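Local coordinates for protein Two-component system sensor histidine kinase (Bacteroides thetaiotaomicron, PDB 3OTT) that probably senses saccharides through this extracellular beta-propeller and beta-sandwich region and relays the signal as a histidine kinase phosphorelay sensor, at residues V567-L579 against I582-N593. Sequence-based numbering, arbitrary orientation.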
loop_
_atom_site.group_PDB
_atom_site.type_symbol
_atom_site.label_atom_id
_atom_site.label_comp_id
_atom_site.label_asym_id
_atom_site.label_seq_id
_atom_site.Cartn_x
_atom_site.Cartn_y
_atom_site.Cartn_z
ATOM N N VAL B 567 -3.741 -34.045 5.849
ATOM C CA VAL B 567 -2.424 -33.709 6.370
ATOM C C VAL B 567 -1.836 -35.009 6.957
ATOM O O VAL B 567 -2.094 -35.330 8.103
ATOM C CB VAL B 567 -2.539 -32.595 7.440
ATOM C CG1 VAL B 567 -1.216 -32.332 8.085
ATOM C CG2 VAL B 567 -3.081 -31.256 6.805
ATOM N N LYS B 568 -1.126 -35.784 6.144
ATOM C CA LYS B 568 -0.550 -37.078 6.592
ATOM C C LYS B 568 -1.635 -38.029 7.120
ATOM O O LYS B 568 -2.496 -38.477 6.363
ATOM C CB LYS B 568 0.491 -36.860 7.701
ATOM C CG LYS B 568 1.788 -36.170 7.324
ATOM C CD LYS B 568 2.519 -35.852 8.639
ATOM C CE LYS B 568 3.996 -35.631 8.458
ATOM N NZ LYS B 568 4.216 -34.199 8.160
ATOM N N ASN B 569 -1.624 -38.288 8.421
ATOM C CA ASN B 569 -2.537 -39.260 9.030
ATOM C C ASN B 569 -3.791 -38.645 9.587
ATOM O O ASN B 569 -4.622 -39.330 10.197
ATOM C CB ASN B 569 -1.823 -40.065 10.115
ATOM C CG ASN B 569 -0.842 -41.039 9.530
ATOM O OD1 ASN B 569 -1.163 -41.762 8.569
ATOM N ND2 ASN B 569 0.369 -41.069 10.086
ATOM N N SER B 570 -3.937 -37.353 9.339
ATOM C CA SER B 570 -5.088 -36.624 9.790
ATOM C C SER B 570 -5.857 -35.978 8.646
ATOM O O SER B 570 -5.343 -35.818 7.529
ATOM C CB SER B 570 -4.624 -35.546 10.778
ATOM O OG SER B 570 -3.952 -36.165 11.876
ATOM N N ILE B 571 -7.087 -35.579 8.943
ATOM C CA ILE B 571 -7.713 -34.559 8.146
ATOM C C ILE B 571 -7.964 -33.226 8.882
ATOM O O ILE B 571 -8.488 -33.205 9.998
ATOM C CB ILE B 571 -8.966 -35.084 7.396
ATOM C CG1 ILE B 571 -9.741 -33.877 6.880
ATOM C CG2 ILE B 571 -9.854 -35.851 8.307
ATOM C CD1 ILE B 571 -10.775 -34.223 5.836
ATOM N N TRP B 572 -7.583 -32.103 8.253
ATOM C CA TRP B 572 -7.819 -30.774 8.858
ATOM C C TRP B 572 -9.099 -30.194 8.325
ATOM O O TRP B 572 -9.310 -30.190 7.143
ATOM C CB TRP B 572 -6.667 -29.785 8.585
ATOM C CG TRP B 572 -5.389 -30.107 9.356
ATOM C CD1 TRP B 572 -4.954 -31.365 9.749
ATOM C CD2 TRP B 572 -4.382 -29.179 9.792
ATOM N NE1 TRP B 572 -3.751 -31.251 10.434
ATOM C CE2 TRP B 572 -3.371 -29.932 10.455
ATOM C CE3 TRP B 572 -4.215 -27.800 9.661
ATOM C CZ2 TRP B 572 -2.242 -29.341 11.022
ATOM C CZ3 TRP B 572 -3.062 -27.197 10.236
ATOM C CH2 TRP B 572 -2.098 -27.978 10.895
ATOM N N VAL B 573 -9.919 -29.657 9.220
ATOM C CA VAL B 573 -11.256 -29.182 8.885
ATOM C C VAL B 573 -11.446 -27.794 9.461
ATOM O O VAL B 573 -11.479 -27.605 10.686
ATOM C CB VAL B 573 -12.346 -30.147 9.426
ATOM C CG1 VAL B 573 -13.754 -29.756 8.879
ATOM C CG2 VAL B 573 -12.054 -31.540 9.006
ATOM N N SER B 574 -11.540 -26.821 8.570
ATOM C CA SER B 574 -11.742 -25.436 8.938
ATOM C C SER B 574 -13.238 -25.137 8.902
ATOM O O SER B 574 -13.912 -25.498 7.939
ATOM C CB SER B 574 -11.021 -24.556 7.944
ATOM O OG SER B 574 -11.245 -23.223 8.297
ATOM N N THR B 575 -13.760 -24.558 9.977
ATOM C CA THR B 575 -15.169 -24.282 10.094
ATOM C C THR B 575 -15.317 -22.847 10.603
ATOM O O THR B 575 -14.352 -22.222 11.048
ATOM C CB THR B 575 -15.868 -25.115 11.203
ATOM O OG1 THR B 575 -15.395 -24.669 12.493
ATOM C CG2 THR B 575 -15.645 -26.609 11.063
ATOM N N THR B 576 -16.562 -22.391 10.601
ATOM C CA THR B 576 -16.979 -21.130 11.171
ATOM C C THR B 576 -16.595 -20.973 12.639
ATOM O O THR B 576 -16.374 -19.860 13.114
ATOM C CB THR B 576 -18.513 -21.052 11.094
ATOM O OG1 THR B 576 -18.881 -20.918 9.720
ATOM C CG2 THR B 576 -19.046 -19.841 11.901
ATOM N N ASN B 577 -16.553 -22.087 13.367
ATOM C CA ASN B 577 -16.247 -22.024 14.786
ATOM C C ASN B 577 -14.806 -22.456 15.158
ATOM O O ASN B 577 -14.462 -22.599 16.329
ATOM C CB ASN B 577 -17.347 -22.746 15.596
ATOM C CG ASN B 577 -18.572 -21.818 15.904
ATOM O OD1 ASN B 577 -19.179 -21.215 15.001
ATOM N ND2 ASN B 577 -18.906 -21.691 17.198
ATOM N N GLY B 578 -13.972 -22.665 14.149
ATOM C CA GLY B 578 -12.579 -23.009 14.377
ATOM C C GLY B 578 -12.048 -24.183 13.563
ATOM O O GLY B 578 -12.660 -24.637 12.583
ATOM N N LEU B 579 -10.902 -24.663 14.003
ATOM C CA LEU B 579 -10.143 -25.659 13.321
ATOM C C LEU B 579 -10.223 -27.001 14.061
ATOM O O LEU B 579 -9.918 -27.091 15.237
ATOM C CB LEU B 579 -8.684 -25.187 13.246
ATOM C CG LEU B 579 -7.855 -25.444 11.988
ATOM C CD1 LEU B 579 -6.332 -25.577 12.385
ATOM C CD2 LEU B 579 -8.264 -26.632 11.214
ATOM N N ILE B 582 -8.765 -34.395 12.650
ATOM C CA ILE B 582 -9.448 -35.677 12.827
ATOM C C ILE B 582 -8.543 -36.776 12.338
ATOM O O ILE B 582 -8.055 -36.727 11.203
ATOM C CB ILE B 582 -10.749 -35.735 11.980
ATOM C CG1 ILE B 582 -11.699 -34.591 12.354
ATOM C CG2 ILE B 582 -11.446 -37.085 12.072
ATOM C CD1 ILE B 582 -12.795 -34.382 11.266
ATOM N N ASP B 583 -8.362 -37.796 13.160
ATOM C CA ASP B 583 -7.438 -38.856 12.797
ATOM C C ASP B 583 -8.090 -39.723 11.744
ATOM O O ASP B 583 -9.226 -40.117 11.903
ATOM C CB ASP B 583 -7.065 -39.701 14.016
ATOM C CG ASP B 583 -6.241 -40.943 13.631
ATOM O OD1 ASP B 583 -6.801 -41.943 13.117
ATOM O OD2 ASP B 583 -5.012 -40.899 13.819
ATOM N N ARG B 584 -7.371 -40.034 10.677
ATOM C CA ARG B 584 -7.984 -40.737 9.561
ATOM C C ARG B 584 -8.420 -42.187 9.866
ATOM O O ARG B 584 -9.293 -42.715 9.180
ATOM C CB ARG B 584 -7.106 -40.672 8.320
ATOM C CG ARG B 584 -7.100 -39.266 7.687
ATOM C CD ARG B 584 -6.510 -39.288 6.246
ATOM N NE ARG B 584 -5.112 -39.727 6.114
ATOM C CZ ARG B 584 -4.710 -40.911 5.614
ATOM N NH1 ARG B 584 -5.582 -41.821 5.207
ATOM N NH2 ARG B 584 -3.412 -41.206 5.519
ATOM N N LYS B 585 -7.821 -42.820 10.874
ATOM C CA LYS B 585 -8.165 -44.220 11.180
ATOM C C LYS B 585 -9.182 -44.326 12.324
ATOM O O LYS B 585 -10.195 -45.020 12.164
ATOM C CB LYS B 585 -6.915 -45.124 11.381
ATOM C CG LYS B 585 -6.085 -45.361 10.064
ATOM C CD LYS B 585 -4.974 -46.488 10.236
ATOM C CE LYS B 585 -3.618 -46.036 10.905
ATOM N NZ LYS B 585 -2.768 -47.175 11.556
ATOM N N THR B 586 -8.972 -43.592 13.425
ATOM C CA THR B 586 -9.904 -43.680 14.565
ATOM C C THR B 586 -11.106 -42.755 14.439
ATOM O O THR B 586 -12.148 -43.004 15.036
ATOM C CB THR B 586 -9.240 -43.339 15.898
ATOM O OG1 THR B 586 -8.889 -41.946 15.883
ATOM C CG2 THR B 586 -8.008 -44.240 16.156
ATOM N N MET B 587 -10.927 -41.662 13.711
ATOM C CA MET B 587 -11.964 -40.618 13.555
ATOM C C MET B 587 -12.213 -39.744 14.799
ATOM O O MET B 587 -13.200 -38.993 14.810
ATOM C CB MET B 587 -13.285 -41.157 12.980
ATOM C CG MET B 587 -13.153 -41.601 11.540
ATOM S SD MET B 587 -14.701 -42.174 10.820
ATOM C CE MET B 587 -15.549 -40.618 10.369
ATOM N N ASP B 588 -11.337 -39.873 15.807
ATOM C CA ASP B 588 -11.174 -38.916 16.898
ATOM C C ASP B 588 -10.982 -37.478 16.350
ATOM O O ASP B 588 -10.015 -37.204 15.632
ATOM C CB ASP B 588 -9.940 -39.255 17.813
ATOM C CG ASP B 588 -10.115 -40.537 18.647
ATOM O OD1 ASP B 588 -11.257 -41.071 18.784
ATOM O OD2 ASP B 588 -9.081 -41.016 19.204
ATOM N N ALA B 589 -11.885 -36.578 16.723
ATOM C CA ALA B 589 -11.821 -35.168 16.335
ATOM C C ALA B 589 -11.262 -34.320 17.458
ATOM O O ALA B 589 -11.705 -34.456 18.579
ATOM C CB ALA B 589 -13.197 -34.671 15.979
ATOM N N ARG B 590 -10.308 -33.446 17.177
ATOM C CA ARG B 590 -9.797 -32.571 18.238
ATOM C C ARG B 590 -9.814 -31.113 17.839
ATOM O O ARG B 590 -9.269 -30.769 16.804
ATOM C CB ARG B 590 -8.371 -32.967 18.604
ATOM C CG ARG B 590 -8.298 -34.111 19.560
ATOM C CD ARG B 590 -6.855 -34.267 20.030
ATOM N NE ARG B 590 -6.809 -34.976 21.306
ATOM C CZ ARG B 590 -5.769 -34.989 22.131
ATOM N NH1 ARG B 590 -4.651 -34.331 21.827
ATOM N NH2 ARG B 590 -5.854 -35.667 23.275
ATOM N N GLN B 591 -10.411 -30.244 18.647
ATOM C CA GLN B 591 -10.349 -28.818 18.316
ATOM C C GLN B 591 -8.989 -28.133 18.604
ATOM O O GLN B 591 -8.414 -28.365 19.646
ATOM C CB GLN B 591 -11.467 -28.043 19.003
ATOM C CG GLN B 591 -11.493 -26.599 18.546
ATOM C CD GLN B 591 -12.670 -25.865 19.060
ATOM O OE1 GLN B 591 -13.235 -26.231 20.085
ATOM N NE2 GLN B 591 -13.065 -24.820 18.359
ATOM N N GLN B 592 -8.518 -27.282 17.682
ATOM C CA GLN B 592 -7.305 -26.437 17.877
ATOM C C GLN B 592 -7.567 -24.997 18.384
ATOM O O GLN B 592 -8.667 -24.494 18.258
ATOM C CB GLN B 592 -6.511 -26.333 16.568
ATOM C CG GLN B 592 -5.989 -27.650 16.029
ATOM C CD GLN B 592 -5.290 -28.490 17.100
ATOM O OE1 GLN B 592 -4.110 -28.284 17.418
ATOM N NE2 GLN B 592 -6.033 -29.450 17.664
ATOM N N ASN B 593 -6.554 -24.351 18.966
ATOM C CA ASN B 593 -6.563 -22.888 19.236
ATOM C C ASN B 593 -5.146 -22.301 19.131
ATOM O O ASN B 593 -4.541 -22.304 18.047
ATOM C CB ASN B 593 -7.205 -22.521 20.605
ATOM C CG ASN B 593 -8.778 -22.578 20.593
ATOM O OD1 ASN B 593 -9.452 -22.000 19.705
ATOM N ND2 ASN B 593 -9.351 -23.263 21.601
#
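Ile-571 and Ile-582 are matched across neighbouring strands as an antiparallel hydrogen-bonded pair in one four-stranded blade of a beta-propeller, where strands 570-575 and 578-583 form a hairpin. Ile-571 N reaches Ile-582 O at 2.7 Å, and Ile-582 N returns the bond to Ile-571 O. Packing is tight in this buried cluster: the two isoleucines lie side by side, CG2 of Ile-571 against CB of Ile-582 (3.8 Å), while CD1 of Ile-582 extends to CG2 of Val-573; Met-564 of strand 561-567 also covers Ile-571 and Val-573. Just beyond, Arg-584 N donates almost straight (169°) to Asn-569 O, and the arginine chain, bent at chi3 (-62°), turns its guanidinium edge onto the type II' turn 567-570. There NE and NH2 converge on Lys-568 O, at 2.9 and 3.0 Å, with that oxygen in the guanidinium plane. NH1 forms salt bridges with Asp-525 and Asp-527, tying this blade to the preceding one. A leucine in place of Arg-584 would probably leave the Lys-568 carbonyl without these two donors and both aspartates without this partner. The Leu-579 side is looser: its CB meets Gln-592 CB at merely 4.1 Å, exposed Gln-591 passes its CG by Leu-579 O (3.7 Å), and Gln-592 N donates to that same oxygen at 2.8 Å.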